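Local coordinates for cytochrome c family protein (Geobacter sulfurreducens, PDB 3OUQ) that probably carries electrons along a chain of covalently bound c-type hemes, as the six-heme N-terminal part of a twelve-heme cytochrome linked to iron reduction, at residues S81-Y89 and V98-P106. Residues are numbered along the deposited sequence; the frame is centred on the assembly and turned at random.
Sequences SGSARPVAY and VFSHEVHVP. With HEC (heme c), chain E.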
loop_
_atom_site.group_PDB
_atom_site.type_symbol
_atom_site.label_atom_id
_atom_site.label_comp_id
_atom_site.label_asym_id
_atom_site.label_seq_id
_atom_site.Cartn_x
_atom_site.Cartn_y
_atom_site.Cartn_z
ATOM N N SER A 81 1.053 -11.237 0.520
ATOM C CA SER A 81 1.848 -12.284 -0.123
ATOM C C SER A 81 3.034 -11.666 -0.854
ATOM O O SER A 81 4.184 -12.073 -0.665
ATOM C CB SER A 81 0.992 -13.078 -1.114
ATOM O OG SER A 81 0.576 -12.275 -2.206
ATOM N N GLY A 82 2.746 -10.678 -1.692
ATOM C CA GLY A 82 3.799 -10.004 -2.429
ATOM C C GLY A 82 3.575 -8.503 -2.465
ATOM O O GLY A 82 3.065 -7.918 -1.513
ATOM N N SER A 83 3.968 -7.879 -3.570
ATOM C CA SER A 83 3.800 -6.438 -3.748
ATOM C C SER A 83 2.454 -6.215 -4.410
ATOM O O SER A 83 1.478 -5.850 -3.762
ATOM C CB SER A 83 4.896 -5.879 -4.656
ATOM O OG SER A 83 6.186 -6.196 -4.166
ATOM N N ALA A 84 2.416 -6.457 -5.714
ATOM C CA ALA A 84 1.205 -6.295 -6.500
ATOM C C ALA A 84 1.484 -6.727 -7.936
ATOM O O ALA A 84 2.582 -7.188 -8.257
ATOM C CB ALA A 84 0.759 -4.834 -6.472
ATOM N N ARG A 85 0.476 -6.599 -8.790
ATOM C CA ARG A 85 0.623 -6.933 -10.199
ATOM C C ARG A 85 0.865 -5.577 -10.863
ATOM O O ARG A 85 0.609 -4.539 -10.255
ATOM C CB ARG A 85 -0.667 -7.564 -10.734
ATOM N N PRO A 86 1.354 -5.560 -12.109
ATOM C CA PRO A 86 1.595 -4.268 -12.763
ATOM C C PRO A 86 0.360 -3.380 -12.827
ATOM O O PRO A 86 -0.689 -3.800 -13.318
ATOM C CB PRO A 86 2.091 -4.673 -14.148
ATOM C CG PRO A 86 2.850 -5.932 -13.856
ATOM C CD PRO A 86 1.891 -6.664 -12.920
ATOM N N VAL A 87 0.483 -2.156 -12.326
ATOM C CA VAL A 87 -0.634 -1.220 -12.348
ATOM C C VAL A 87 -0.612 -0.361 -13.618
ATOM O O VAL A 87 0.377 0.312 -13.915
ATOM C CB VAL A 87 -0.614 -0.299 -11.112
ATOM C CG1 VAL A 87 -1.601 0.837 -11.286
ATOM C CG2 VAL A 87 -0.975 -1.090 -9.878
ATOM N N ALA A 88 -1.707 -0.396 -14.367
ATOM C CA ALA A 88 -1.813 0.380 -15.592
ATOM C C ALA A 88 -2.581 1.670 -15.345
ATOM O O ALA A 88 -3.686 1.653 -14.801
ATOM C CB ALA A 88 -2.514 -0.430 -16.650
ATOM N N TYR A 89 -1.989 2.791 -15.736
ATOM C CA TYR A 89 -2.636 4.086 -15.576
ATOM C C TYR A 89 -3.142 4.564 -16.934
ATOM O O TYR A 89 -2.408 4.535 -17.931
ATOM C CB TYR A 89 -1.656 5.120 -15.016
ATOM C CG TYR A 89 -1.236 4.882 -13.593
ATOM C CD1 TYR A 89 -0.287 3.909 -13.277
ATOM C CD2 TYR A 89 -1.782 5.637 -12.555
ATOM C CE1 TYR A 89 0.112 3.700 -11.969
ATOM C CE2 TYR A 89 -1.392 5.430 -11.240
ATOM C CZ TYR A 89 -0.445 4.463 -10.960
ATOM O OH TYR A 89 -0.046 4.272 -9.669
ATOM N N VAL A 98 2.640 2.649 -16.917
ATOM C CA VAL A 98 2.666 1.426 -16.131
ATOM C C VAL A 98 3.657 1.420 -14.983
ATOM O O VAL A 98 4.834 1.705 -15.175
ATOM C CB VAL A 98 2.990 0.207 -17.016
ATOM C CG1 VAL A 98 2.972 -1.062 -16.179
ATOM C CG2 VAL A 98 2.001 0.117 -18.163
ATOM N N PHE A 99 3.180 1.094 -13.786
ATOM C CA PHE A 99 4.067 1.001 -12.638
ATOM C C PHE A 99 4.285 -0.460 -12.257
ATOM O O PHE A 99 3.337 -1.221 -12.090
ATOM C CB PHE A 99 3.515 1.722 -11.415
ATOM C CG PHE A 99 4.415 1.611 -10.222
ATOM C CD1 PHE A 99 5.515 2.446 -10.088
ATOM C CD2 PHE A 99 4.233 0.598 -9.291
ATOM C CE1 PHE A 99 6.416 2.278 -9.048
ATOM C CE2 PHE A 99 5.135 0.423 -8.245
ATOM C CZ PHE A 99 6.232 1.264 -8.129
ATOM N N SER A 100 5.540 -0.846 -12.107
ATOM C CA SER A 100 5.871 -2.211 -11.740
ATOM C C SER A 100 6.706 -2.237 -10.454
ATOM O O SER A 100 7.474 -1.312 -10.182
ATOM C CB SER A 100 6.645 -2.865 -12.881
ATOM O OG SER A 100 7.242 -4.082 -12.475
ATOM N N HIS A 101 6.537 -3.285 -9.655
ATOM C CA HIS A 101 7.302 -3.434 -8.424
ATOM C C HIS A 101 8.547 -4.258 -8.723
ATOM O O HIS A 101 9.563 -4.130 -8.044
ATOM C CB HIS A 101 6.480 -4.137 -7.347
ATOM C CG HIS A 101 5.459 -3.263 -6.688
ATOM N ND1 HIS A 101 4.265 -2.898 -7.265
ATOM C CD2 HIS A 101 5.466 -2.678 -5.465
ATOM C CE1 HIS A 101 3.604 -2.127 -6.387
ATOM N NE2 HIS A 101 4.293 -1.962 -5.276
ATOM N N GLU A 102 8.456 -5.108 -9.742
ATOM C CA GLU A 102 9.579 -5.949 -10.149
ATOM C C GLU A 102 10.754 -5.046 -10.451
ATOM O O GLU A 102 11.908 -5.424 -10.280
ATOM C CB GLU A 102 9.235 -6.742 -11.409
ATOM C CG GLU A 102 7.978 -7.568 -11.280
ATOM C CD GLU A 102 6.755 -6.875 -11.842
ATOM O OE1 GLU A 102 6.605 -6.869 -13.087
ATOM O OE2 GLU A 102 5.951 -6.333 -11.044
ATOM N N VAL A 103 10.437 -3.846 -10.918
ATOM C CA VAL A 103 11.449 -2.862 -11.252
ATOM C C VAL A 103 11.854 -2.040 -10.034
ATOM O O VAL A 103 13.034 -1.925 -9.732
ATOM C CB VAL A 103 10.944 -1.893 -12.358
ATOM C CG1 VAL A 103 11.884 -0.703 -12.487
ATOM C CG2 VAL A 103 10.852 -2.617 -13.683
ATOM N N HIS A 104 10.874 -1.505 -9.315
ATOM C CA HIS A 104 11.160 -0.652 -8.169
ATOM C C HIS A 104 11.631 -1.203 -6.842
ATOM O O HIS A 104 12.616 -0.714 -6.287
ATOM C CB HIS A 104 9.968 0.250 -7.912
ATOM C CG HIS A 104 9.725 1.220 -9.017
ATOM N ND1 HIS A 104 9.115 0.894 -10.206
ATOM C CD2 HIS A 104 10.102 2.517 -9.138
ATOM C CE1 HIS A 104 9.146 1.975 -10.990
ATOM N NE2 HIS A 104 9.736 2.986 -10.383
ATOM N N VAL A 105 10.926 -2.188 -6.306
ATOM C CA VAL A 105 11.301 -2.734 -5.012
ATOM C C VAL A 105 12.741 -3.233 -4.995
ATOM O O VAL A 105 13.532 -2.838 -4.142
ATOM C CB VAL A 105 10.338 -3.849 -4.601
ATOM C CG1 VAL A 105 10.823 -4.516 -3.323
ATOM C CG2 VAL A 105 8.943 -3.262 -4.409
ATOM N N PRO A 106 13.108 -4.102 -5.941
ATOM C CA PRO A 106 14.492 -4.562 -5.899
ATOM C C PRO A 106 15.474 -3.417 -6.081
ATOM O O PRO A 106 16.649 -3.549 -5.757
ATOM C CB PRO A 106 14.547 -5.601 -7.016
ATOM C CG PRO A 106 13.459 -5.189 -7.933
ATOM C CD PRO A 106 12.357 -4.778 -7.008
HETATM FE FE HEC E . 3.650 -0.923 -3.690
HETATM C CHA HEC E . 0.503 -0.876 -5.113
HETATM C CHB HEC E . 2.611 -3.400 -1.542
HETATM C CHC HEC E . 6.820 -1.120 -2.458
HETATM C CHD HEC E . 4.336 2.019 -5.204
HETATM N NA HEC E . 1.928 -1.883 -3.377
HETATM C C1A HEC E . 0.745 -1.780 -4.094
HETATM C C2A HEC E . -0.299 -2.580 -3.479
HETATM C C3A HEC E . 0.245 -3.251 -2.426
HETATM C C4A HEC E . 1.642 -2.819 -2.368
HETATM C CMA HEC E . -0.433 -4.320 -1.576
HETATM C CAA HEC E . -1.742 -2.599 -3.937
HETATM C CBA HEC E . -2.609 -1.694 -3.102
HETATM C CGA HEC E . -4.065 -1.774 -3.507
HETATM O O1A HEC E . -4.917 -1.186 -2.810
HETATM O O2A HEC E . -4.361 -2.426 -4.532
HETATM N NB HEC E . 4.550 -2.067 -2.366
HETATM C C1B HEC E . 3.974 -3.085 -1.589
HETATM C C2B HEC E . 4.991 -3.802 -0.855
HETATM C C3B HEC E . 6.194 -3.219 -1.160
HETATM C C4B HEC E . 5.904 -2.101 -2.053
HETATM C CMB HEC E . 4.741 -4.970 0.063
HETATM C CAB HEC E . 7.581 -3.648 -0.673
HETATM C CBB HEC E . 8.089 -4.983 -1.185
HETATM N NC HEC E . 5.237 0.234 -3.796
HETATM C C1C HEC E . 6.493 0.009 -3.255
HETATM C C2C HEC E . 7.376 1.125 -3.560
HETATM C C3C HEC E . 6.659 2.018 -4.265
HETATM C C4C HEC E . 5.336 1.458 -4.418
HETATM C CMC HEC E . 8.828 1.263 -3.185
HETATM C CAC HEC E . 7.134 3.367 -4.816
HETATM C CBC HEC E . 8.415 3.337 -5.649
HETATM N ND HEC E . 2.657 0.250 -4.963
HETATM C C1D HEC E . 3.117 1.418 -5.533
HETATM C C2D HEC E . 2.162 1.939 -6.507
HETATM C C3D HEC E . 1.053 1.176 -6.409
HETATM C C4D HEC E . 1.375 0.108 -5.490
HETATM C CMD HEC E . 2.393 3.019 -7.559
HETATM C CAD HEC E . -0.332 1.474 -6.949
HETATM C CBD HEC E . -0.917 2.540 -6.054
HETATM C CGD HEC E . -2.424 2.458 -5.966
HETATM O O1D HEC E . -2.928 1.384 -5.545
HETATM O O2D HEC E . -3.096 3.464 -6.315
#
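Ser83 CB and the backbone N of Ala84 lie over one face of the His101 imidazole, and Phe99 meets the opposite face with the rim of its ring, a worked example of how an axial heme ligand is held between the facing segment and a residue of its own. His101 NE2 binds the iron at 2.0 Å. CG of the histidine stands beside its own backbone N (chi1 -77°), turning the ring toward 81-89, where Ser83 CB approaches CD2 at 3.4 Å. On the other flank Phe99, whose CG is trans to the backbone nitrogen (chi1 179°), extends over the porphyrin; heme methyl CMD sits against one face of its ring, 3.5 Å from CD2. Tyr89 runs alongside Phe99, both side chains pointing the same way, and Phe99 CB meets the tyrosine ring at its edge, 4.0 Å from CE1. The backbones are joined where Val87 and Phe99 form a hydrogen-bonded antiparallel pair: Val87 N to Phe99 O spans 3.0 Å and Phe99 N to Val87 O 2.9 Å. Ser100 is the N-cap of helix 101-104, its OG taking a weak bond from Glu102 N, while Ser100 O accepts from His104 ND1 at 2.7 Å. Strands 87-89 and 97-99 make a two-stranded hairpin that passes through Ser100 into helix 101-104, whose His101 shares one heme iron with His116 and whose His104 shares another with His142, the bis-histidine coordination of cytochrome c7 (c3) type proteins.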